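Local coordinates for protein death domain of TUBE (Drosophila melanogaster, PDB 1D2Z) that recruits the kinase Pelle to the plasma membrane by pairing death domains, and so activates it in the Toll pathway that sets embryonic dorsoventral polarity, at residues N29-K41 with V109-S121. Residues are numbered along the deposited sequence; the frame is centred on the assembly and turned at random.
Sequences NSCWRKLMSIIPK and VLLQLLVQAELFS
In the helical core of the Tube death domain, Leu35 of helix 31-38 reaches between Leu110, Leu113, Leu114 and Leu119 of segment 109-121. The axes of helices 31-38 and 109-116 run at 110° to each other, 9.5 Å apart at their closest, and the contact is made mostly by apolar side chains, with no hydrogen bond between the segments. A chi1 of 168° puts CG of Leu35 anti to the backbone N and carries the branch among the leucines, where the methyls take different neighbours: CD2 lies 3.8 Å from Leu110 CD1 and also meets Leu114 CD2, while CD1 rests on Leu113 CB. Nearer the backbone, Leu35 CB lies 3.8 Å from Leu119 CD1. The other methyl of Leu119 turns to the start of the helix, where CD2 sits 3.7 Å from Cys31 SG.

At the far end, Ile38 CD1 packs over the C-terminal end of helix 109-116, 3.5 Å from Leu113 O and 3.7 Å from both Gln116 CG and the CB of Ala117, the first residue beyond the helix. The CD2 methyl of Leu113 reaches the ring of Pro40, 3.6 Å from its CD, and the side chain crosses Ile39 at roughly a right angle. Phe56 of helix 56-59 also packs against Ile38 and Pro40.

A Schellman motif ends helix 109-116, with Glu118 at the C-prime position in positive phi, Leu119 N bonded to Leu114 O (2.9 Å) and Glu118 N to Val115 O; Leu119, pointing back to helix 31-38, occupies the N-cap position of helix 120-130. The Cys31 end borders the Pelle death domain, where Gln72 of that chain packs on Cys31 and Leu119 and accepts a hydrogen bond from Lys34 NZ. Leucines of two steeply inclined helices and the turn after one of them form part of the hydrophobic interior of the death-domain six-helix bundle.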
loop_
_atom_site.group_PDB
_atom_site.type_symbol
_atom_site.label_atom_id
_atom_site.label_comp_id
_atom_site.label_asym_id
_atom_site.label_seq_id
_atom_site.Cartn_x
_atom_site.Cartn_y
_atom_site.Cartn_z
ATOM N N ASN B 29 4.586 -4.270 5.540
ATOM C CA ASN B 29 5.622 -3.247 5.409
ATOM C C ASN B 29 5.434 -2.126 6.439
ATOM O O ASN B 29 5.881 -0.994 6.238
ATOM C CB ASN B 29 5.648 -2.700 3.970
ATOM C CG ASN B 29 5.853 -3.801 2.922
ATOM O OD1 ASN B 29 6.819 -4.566 2.990
ATOM N ND2 ASN B 29 4.940 -3.884 1.947
ATOM N N SER B 30 4.759 -2.459 7.540
ATOM C CA SER B 30 4.493 -1.519 8.627
ATOM C C SER B 30 3.898 -0.197 8.126
ATOM O O SER B 30 4.201 0.868 8.662
ATOM C CB SER B 30 5.794 -1.251 9.402
ATOM O OG SER B 30 6.412 -2.468 9.797
ATOM N N CYS B 31 3.037 -0.272 7.114
ATOM C CA CYS B 31 2.425 0.926 6.544
ATOM C C CYS B 31 1.548 1.733 7.493
ATOM O O CYS B 31 1.303 2.913 7.251
ATOM C CB CYS B 31 1.650 0.586 5.270
ATOM S SG CYS B 31 2.716 0.251 3.854
ATOM N N TRP B 32 1.093 1.108 8.578
ATOM C CA TRP B 32 0.262 1.812 9.554
ATOM C C TRP B 32 1.030 3.008 10.115
ATOM O O TRP B 32 0.437 4.041 10.434
ATOM C CB TRP B 32 -0.177 0.878 10.688
ATOM C CG TRP B 32 0.949 0.282 11.474
ATOM C CD1 TRP B 32 1.609 -0.878 11.204
ATOM C CD2 TRP B 32 1.537 0.810 12.670
ATOM N NE1 TRP B 32 2.569 -1.109 12.156
ATOM C CE2 TRP B 32 2.546 -0.091 13.070
ATOM C CE3 TRP B 32 1.308 1.956 13.443
ATOM C CZ2 TRP B 32 3.329 0.112 14.214
ATOM C CZ3 TRP B 32 2.087 2.160 14.583
ATOM C CH2 TRP B 32 3.085 1.240 14.956
ATOM N N ARG B 33 2.354 2.867 10.214
ATOM C CA ARG B 33 3.199 3.947 10.718
ATOM C C ARG B 33 3.141 5.158 9.794
ATOM O O ARG B 33 3.065 6.297 10.254
ATOM C CB ARG B 33 4.656 3.491 10.875
ATOM C CG ARG B 33 4.859 2.388 11.888
ATOM C CD ARG B 33 6.324 2.246 12.274
ATOM N NE ARG B 33 6.538 1.055 13.090
ATOM C CZ ARG B 33 7.332 0.046 12.746
ATOM N NH1 ARG B 33 8.007 0.082 11.603
ATOM N NH2 ARG B 33 7.404 -1.033 13.518
ATOM N N LYS B 34 3.157 4.906 8.488
ATOM C CA LYS B 34 3.110 5.980 7.504
ATOM C C LYS B 34 1.793 6.746 7.586
ATOM O O LYS B 34 1.776 7.976 7.511
ATOM C CB LYS B 34 3.314 5.422 6.098
ATOM C CG LYS B 34 4.617 4.655 5.926
ATOM C CD LYS B 34 4.762 4.144 4.504
ATOM C CE LYS B 34 5.996 3.285 4.359
ATOM N NZ LYS B 34 6.243 2.919 2.941
ATOM N N LEU B 35 0.688 6.020 7.727
ATOM C CA LEU B 35 -0.625 6.651 7.837
ATOM C C LEU B 35 -0.725 7.446 9.141
ATOM O O LEU B 35 -1.087 8.622 9.133
ATOM C CB LEU B 35 -1.739 5.595 7.791
ATOM C CG LEU B 35 -3.164 6.029 8.173
ATOM C CD1 LEU B 35 -3.686 7.098 7.222
ATOM C CD2 LEU B 35 -4.085 4.819 8.167
ATOM N N MET B 36 -0.367 6.802 10.250
ATOM C CA MET B 36 -0.451 7.429 11.566
ATOM C C MET B 36 0.338 8.722 11.669
ATOM O O MET B 36 -0.129 9.693 12.268
ATOM C CB MET B 36 0.003 6.459 12.656
ATOM C CG MET B 36 -0.233 6.961 14.077
ATOM S SD MET B 36 0.031 5.681 15.308
ATOM C CE MET B 36 -0.344 6.594 16.820
ATOM N N SER B 37 1.504 8.740 11.030
ATOM C CA SER B 37 2.395 9.894 11.046
ATOM C C SER B 37 1.889 11.121 10.306
ATOM O O SER B 37 2.296 12.236 10.621
ATOM C CB SER B 37 3.766 9.501 10.490
ATOM O OG SER B 37 4.405 8.572 11.350
ATOM N N ILE B 38 1.022 10.924 9.316
ATOM C CA ILE B 38 0.516 12.054 8.545
ATOM C C ILE B 38 -0.894 12.531 8.878
ATOM O O ILE B 38 -1.394 13.454 8.241
ATOM C CB ILE B 38 0.630 11.814 7.024
ATOM C CG1 ILE B 38 -0.338 10.719 6.573
ATOM C CG2 ILE B 38 2.074 11.442 6.665
ATOM C CD1 ILE B 38 -0.666 10.776 5.085
ATOM N N ILE B 39 -1.526 11.923 9.881
ATOM C CA ILE B 39 -2.880 12.324 10.279
ATOM C C ILE B 39 -2.825 13.763 10.784
ATOM O O ILE B 39 -2.211 14.040 11.812
ATOM C CB ILE B 39 -3.436 11.405 11.383
ATOM C CG1 ILE B 39 -3.700 10.007 10.816
ATOM C CG2 ILE B 39 -4.707 11.994 11.982
ATOM C CD1 ILE B 39 -3.934 8.948 11.874
ATOM N N PRO B 40 -3.438 14.701 10.042
ATOM C CA PRO B 40 -3.456 16.119 10.413
ATOM C C PRO B 40 -4.193 16.346 11.725
ATOM O O PRO B 40 -5.128 15.618 12.069
ATOM C CB PRO B 40 -4.202 16.771 9.245
ATOM C CG PRO B 40 -3.964 15.819 8.098
ATOM C CD PRO B 40 -4.155 14.496 8.772
ATOM N N LYS B 41 -3.745 17.354 12.462
ATOM C CA LYS B 41 -4.350 17.691 13.739
ATOM C C LYS B 41 -5.497 18.678 13.537
ATOM O O LYS B 41 -5.453 19.522 12.640
ATOM C CB LYS B 41 -3.292 18.305 14.660
ATOM C CG LYS B 41 -3.800 18.712 16.031
ATOM C CD LYS B 41 -2.740 19.503 16.780
ATOM C CE LYS B 41 -3.318 20.183 18.007
ATOM N NZ LYS B 41 -2.347 21.139 18.604
ATOM N N VAL B 109 -12.085 10.537 5.186
ATOM C CA VAL B 109 -10.831 11.114 5.646
ATOM C C VAL B 109 -9.733 10.054 5.553
ATOM O O VAL B 109 -8.618 10.348 5.132
ATOM C CB VAL B 109 -10.952 11.653 7.092
ATOM C CG1 VAL B 109 -9.577 11.861 7.707
ATOM C CG2 VAL B 109 -11.715 12.970 7.086
ATOM N N LEU B 110 -10.066 8.816 5.914
ATOM C CA LEU B 110 -9.101 7.718 5.847
ATOM C C LEU B 110 -8.638 7.502 4.407
ATOM O O LEU B 110 -7.440 7.440 4.141
ATOM C CB LEU B 110 -9.709 6.423 6.387
ATOM C CG LEU B 110 -8.957 5.124 6.057
ATOM C CD1 LEU B 110 -7.641 5.066 6.822
ATOM C CD2 LEU B 110 -9.829 3.919 6.393
ATOM N N LEU B 111 -9.594 7.423 3.482
ATOM C CA LEU B 111 -9.284 7.206 2.071
ATOM C C LEU B 111 -8.318 8.252 1.523
ATOM O O LEU B 111 -7.316 7.906 0.906
ATOM C CB LEU B 111 -10.562 7.183 1.224
ATOM C CG LEU B 111 -10.341 7.094 -0.293
ATOM C CD1 LEU B 111 -9.594 5.815 -0.625
ATOM C CD2 LEU B 111 -11.668 7.147 -1.051
ATOM N N GLN B 112 -8.613 9.524 1.767
ATOM C CA GLN B 112 -7.761 10.603 1.281
ATOM C C GLN B 112 -6.371 10.597 1.919
ATOM O O GLN B 112 -5.383 10.898 1.249
ATOM C CB GLN B 112 -8.459 11.948 1.456
ATOM C CG GLN B 112 -9.619 12.113 0.494
ATOM C CD GLN B 112 -10.441 13.350 0.766
ATOM O OE1 GLN B 112 -10.227 14.398 0.156
ATOM N NE2 GLN B 112 -11.403 13.231 1.674
ATOM N N LEU B 113 -6.288 10.237 3.199
ATOM C CA LEU B 113 -4.986 10.159 3.869
ATOM C C LEU B 113 -4.197 8.961 3.322
ATOM O O LEU B 113 -2.986 9.046 3.150
ATOM C CB LEU B 113 -5.136 10.068 5.391
ATOM C CG LEU B 113 -5.636 11.342 6.093
ATOM C CD1 LEU B 113 -5.738 11.110 7.587
ATOM C CD2 LEU B 113 -4.689 12.510 5.812
ATOM N N LEU B 114 -4.890 7.865 3.007
ATOM C CA LEU B 114 -4.227 6.680 2.454
ATOM C C LEU B 114 -3.592 7.035 1.109
ATOM O O LEU B 114 -2.457 6.647 0.822
ATOM C CB LEU B 114 -5.220 5.527 2.278
ATOM C CG LEU B 114 -5.780 4.885 3.551
ATOM C CD1 LEU B 114 -6.879 3.889 3.180
ATOM C CD2 LEU B 114 -4.665 4.187 4.315
ATOM N N VAL B 115 -4.318 7.820 0.317
ATOM C CA VAL B 115 -3.851 8.261 -0.995
ATOM C C VAL B 115 -2.633 9.181 -0.851
ATOM O O VAL B 115 -1.656 9.033 -1.579
ATOM C CB VAL B 115 -4.983 8.991 -1.766
ATOM C CG1 VAL B 115 -4.453 9.602 -3.076
ATOM C CG2 VAL B 115 -6.123 8.014 -2.058
ATOM N N GLN B 116 -2.690 10.109 0.106
ATOM C CA GLN B 116 -1.587 11.039 0.364
ATOM C C GLN B 116 -0.289 10.298 0.711
ATOM O O GLN B 116 0.801 10.728 0.328
ATOM C CB GLN B 116 -1.957 12.001 1.505
ATOM C CG GLN B 116 -0.798 12.883 2.005
ATOM C CD GLN B 116 -0.302 13.867 0.957
ATOM O OE1 GLN B 116 -1.065 14.327 0.097
ATOM N NE2 GLN B 116 0.979 14.213 1.036
ATOM N N ALA B 117 -0.408 9.188 1.436
ATOM C CA ALA B 117 0.762 8.395 1.819
ATOM C C ALA B 117 1.102 7.288 0.806
ATOM O O ALA B 117 1.992 6.465 1.046
ATOM C CB ALA B 117 0.552 7.793 3.208
ATOM N N GLU B 118 0.383 7.276 -0.314
ATOM C CA GLU B 118 0.567 6.288 -1.383
ATOM C C GLU B 118 0.353 4.837 -0.951
ATOM O O GLU B 118 0.976 3.915 -1.493
ATOM C CB GLU B 118 1.934 6.450 -2.061
ATOM C CG GLU B 118 2.144 7.834 -2.674
ATOM C CD GLU B 118 3.313 7.905 -3.651
ATOM O OE1 GLU B 118 4.342 7.223 -3.445
ATOM O OE2 GLU B 118 3.202 8.665 -4.630
ATOM N N LEU B 119 -0.535 4.649 0.022
ATOM C CA LEU B 119 -0.883 3.323 0.536
ATOM C C LEU B 119 -2.045 2.855 -0.345
ATOM O O LEU B 119 -3.191 2.738 0.103
ATOM C CB LEU B 119 -1.301 3.434 2.010
ATOM C CG LEU B 119 -0.262 4.132 2.915
ATOM C CD1 LEU B 119 -0.765 4.210 4.358
ATOM C CD2 LEU B 119 1.082 3.396 2.861
ATOM N N PHE B 120 -1.725 2.596 -1.612
ATOM C CA PHE B 120 -2.723 2.202 -2.598
ATOM C C PHE B 120 -3.445 0.885 -2.401
ATOM O O PHE B 120 -4.604 0.761 -2.791
ATOM C CB PHE B 120 -2.162 2.346 -4.014
ATOM C CG PHE B 120 -1.981 3.780 -4.433
ATOM C CD1 PHE B 120 -3.089 4.589 -4.668
ATOM C CD2 PHE B 120 -0.712 4.336 -4.532
ATOM C CE1 PHE B 120 -2.934 5.941 -4.993
ATOM C CE2 PHE B 120 -0.546 5.684 -4.856
ATOM C CZ PHE B 120 -1.657 6.487 -5.086
ATOM N N SER B 121 -2.792 -0.092 -1.783
ATOM C CA SER B 121 -3.444 -1.375 -1.525
ATOM C C SER B 121 -4.590 -1.150 -0.542
ATOM O O SER B 121 -5.690 -1.680 -0.712
ATOM C CB SER B 121 -2.458 -2.373 -0.934
ATOM O OG SER B 121 -2.129 -3.362 -1.880
#